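Local coordinates for protein NADH dehydrogenase (Methanothermobacter marburgensis, PDB 4R81) that binds flavin mononucleotide in a flavodoxin-like fold and probably oxidises NAD(P)H with a quinone as electron acceptor, at residues 6-11 against 35-40. Residues are numbered along the deposited sequence; the frame is centred on the assembly and turned at random.
Sequences VYILFA and HTYEVG
Val6 to Phe10 pair with Thr36 to Gly40 as neighbouring parallel strands. Five backbone hydrogen bonds form the ladder. Val6 N donates to Thr36 O, Ile8 N to Glu38 O and Phe10 N to Gly40 O. In return Glu38 N donates to Val6 O, and Gly40 N reaches Ile8 O at 2.7 Å. The middle bond, Ile8 N to Glu38 O, is almost straight, with an N-H...O angle of 174°. Tyr37 CA adds a CA-H...O contact to Val6 O at 3.1 Å.

On one face the Tyr7 ring reaches over the backbone of strand 36-40, from Glu38 to Gly40. CG is anti to the backbone N (chi1 -179°), which starts the ring on this course. Tyr7 CD1 is 3.3 Å from Glu38 O, and Tyr7 OH is 3.6 Å from Gly40 CA. Gly40 has no side chain, and a CB there would collide with the Tyr7 hydroxyl. That hydroxyl is hydrogen-bonded to Glu75 and Arg78. An alanine in place of Tyr7 would probably open a gap over Gly40 and leave Glu75 and Arg78 without their shared phenolic partner. Glu38, on the same face, extends to a salt bridge with Arg81.

On the other face the side-chain contacts between the strands are apolar. Ile8 CD1 packs 3.8 Å from Tyr37 CB and also touches CG and CD1 at the start of the ring. Val39 CG1 meets Phe10 CB at 4.1 Å.

The strands are the two arms of a beta-alpha-beta crossover, joined through helix 18-32. That helix covers the face of Ile8 and Tyr37, through Leu23, Phe26 and Thr27. Within the chain, strand 36-41 is an edge of the five-stranded parallel sheet. Strand 5-10 continues the sheet to strand 84-90, and Phe10 lies beside the FMN-binding residues His12 and Ser19.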
loop_
_atom_site.group_PDB
_atom_site.type_symbol
_atom_site.label_atom_id
_atom_site.label_comp_id
_atom_site.label_asym_id
_atom_site.label_seq_id
_atom_site.Cartn_x
_atom_site.Cartn_y
_atom_site.Cartn_z
ATOM N N VAL A 6 -0.695 18.822 15.842
ATOM C CA VAL A 6 -0.451 17.695 14.950
ATOM C C VAL A 6 -1.663 16.786 14.870
ATOM O O VAL A 6 -2.202 16.391 15.902
ATOM C CB VAL A 6 0.719 16.839 15.452
ATOM C CG1 VAL A 6 1.151 15.855 14.373
ATOM C CG2 VAL A 6 1.879 17.729 15.847
ATOM N N TYR A 7 -2.086 16.442 13.654
ATOM C CA TYR A 7 -3.065 15.372 13.495
ATOM C C TYR A 7 -2.293 14.100 13.167
ATOM O O TYR A 7 -1.574 14.026 12.160
ATOM C CB TYR A 7 -4.142 15.693 12.440
ATOM C CG TYR A 7 -5.184 14.594 12.278
ATOM C CD1 TYR A 7 -5.817 14.034 13.388
ATOM C CD2 TYR A 7 -5.536 14.118 11.016
ATOM C CE1 TYR A 7 -6.765 13.021 13.249
ATOM C CE2 TYR A 7 -6.480 13.111 10.861
ATOM C CZ TYR A 7 -7.093 12.564 11.982
ATOM O OH TYR A 7 -8.033 11.560 11.860
ATOM N N ILE A 8 -2.437 13.114 14.050
ATOM C CA ILE A 8 -1.648 11.895 14.006
ATOM C C ILE A 8 -2.507 10.730 13.551
ATOM O O ILE A 8 -3.453 10.327 14.243
ATOM C CB ILE A 8 -1.074 11.553 15.394
ATOM C CG1 ILE A 8 -0.258 12.727 15.962
ATOM C CG2 ILE A 8 -0.232 10.292 15.311
ATOM C CD1 ILE A 8 0.120 12.542 17.424
ATOM N N LEU A 9 -2.184 10.196 12.377
ATOM C CA LEU A 9 -2.863 9.009 11.869
ATOM C C LEU A 9 -2.135 7.789 12.405
ATOM O O LEU A 9 -0.939 7.609 12.172
ATOM C CB LEU A 9 -2.857 8.983 10.336
ATOM C CG LEU A 9 -3.778 9.950 9.581
ATOM C CD1 LEU A 9 -5.204 9.832 10.110
ATOM C CD2 LEU A 9 -3.280 11.409 9.651
ATOM N N PHE A 10 -2.864 6.950 13.122
ATOM C CA PHE A 10 -2.293 5.762 13.732
ATOM C C PHE A 10 -2.984 4.534 13.158
ATOM O O PHE A 10 -4.212 4.423 13.194
ATOM C CB PHE A 10 -2.464 5.819 15.250
ATOM C CG PHE A 10 -1.964 4.600 15.959
ATOM C CD1 PHE A 10 -0.613 4.430 16.206
ATOM C CD2 PHE A 10 -2.842 3.618 16.374
ATOM C CE1 PHE A 10 -0.147 3.299 16.865
ATOM C CE2 PHE A 10 -2.384 2.488 17.021
ATOM C CZ PHE A 10 -1.040 2.328 17.271
ATOM N N ALA A 11 -2.188 3.609 12.636
ATOM C CA ALA A 11 -2.715 2.435 11.957
ATOM C C ALA A 11 -2.170 1.124 12.518
ATOM O O ALA A 11 -1.096 0.681 12.114
ATOM C CB ALA A 11 -2.409 2.530 10.458
ATOM N N HIS A 35 3.756 21.351 21.996
ATOM C CA HIS A 35 2.864 21.106 20.873
ATOM C C HIS A 35 1.583 20.420 21.332
ATOM O O HIS A 35 1.523 19.868 22.435
ATOM C CB HIS A 35 3.582 20.269 19.814
ATOM C CG HIS A 35 4.828 20.915 19.298
ATOM N ND1 HIS A 35 4.874 22.237 18.915
ATOM C CD2 HIS A 35 6.075 20.422 19.104
ATOM C CE1 HIS A 35 6.095 22.534 18.505
ATOM N NE2 HIS A 35 6.842 21.450 18.610
ATOM N N THR A 36 0.550 20.473 20.493
ATOM C CA THR A 36 -0.707 19.780 20.788
ATOM C C THR A 36 -1.001 18.743 19.714
ATOM O O THR A 36 -0.367 18.736 18.661
ATOM C CB THR A 36 -1.903 20.747 20.911
ATOM O OG1 THR A 36 -2.115 21.411 19.661
ATOM C CG2 THR A 36 -1.653 21.777 21.998
ATOM N N TYR A 37 -1.973 17.874 19.958
ATOM C CA TYR A 37 -2.256 16.828 18.979
ATOM C C TYR A 37 -3.651 16.209 19.098
ATOM O O TYR A 37 -4.331 16.334 20.124
ATOM C CB TYR A 37 -1.178 15.729 19.033
ATOM C CG TYR A 37 -1.149 15.018 20.363
ATOM C CD1 TYR A 37 -1.934 13.889 20.586
ATOM C CD2 TYR A 37 -0.368 15.497 21.405
ATOM C CE1 TYR A 37 -1.931 13.252 21.808
ATOM C CE2 TYR A 37 -0.357 14.868 22.632
ATOM C CZ TYR A 37 -1.140 13.748 22.828
ATOM O OH TYR A 37 -1.126 13.126 24.047
ATOM N N GLU A 38 -4.067 15.552 18.018
ATOM C CA GLU A 38 -5.265 14.730 18.005
ATOM C C GLU A 38 -4.891 13.431 17.311
ATOM O O GLU A 38 -4.255 13.456 16.262
ATOM C CB GLU A 38 -6.411 15.417 17.243
ATOM C CG GLU A 38 -7.701 14.584 17.213
ATOM C CD GLU A 38 -8.859 15.270 16.503
ATOM O OE1 GLU A 38 -8.720 16.445 16.096
ATOM O OE2 GLU A 38 -9.919 14.621 16.345
ATOM N N VAL A 39 -5.277 12.299 17.896
ATOM C CA VAL A 39 -4.982 11.003 17.296
ATOM C C VAL A 39 -6.179 10.433 16.555
ATOM O O VAL A 39 -7.272 10.307 17.125
ATOM C CB VAL A 39 -4.505 9.970 18.342
ATOM C CG1 VAL A 39 -4.179 8.636 17.662
ATOM C CG2 VAL A 39 -3.292 10.504 19.091
ATOM N N GLY A 40 -5.959 10.091 15.286
ATOM C CA GLY A 40 -6.929 9.339 14.517
ATOM C C GLY A 40 -6.507 7.882 14.491
ATOM O O GLY A 40 -5.661 7.486 13.691
#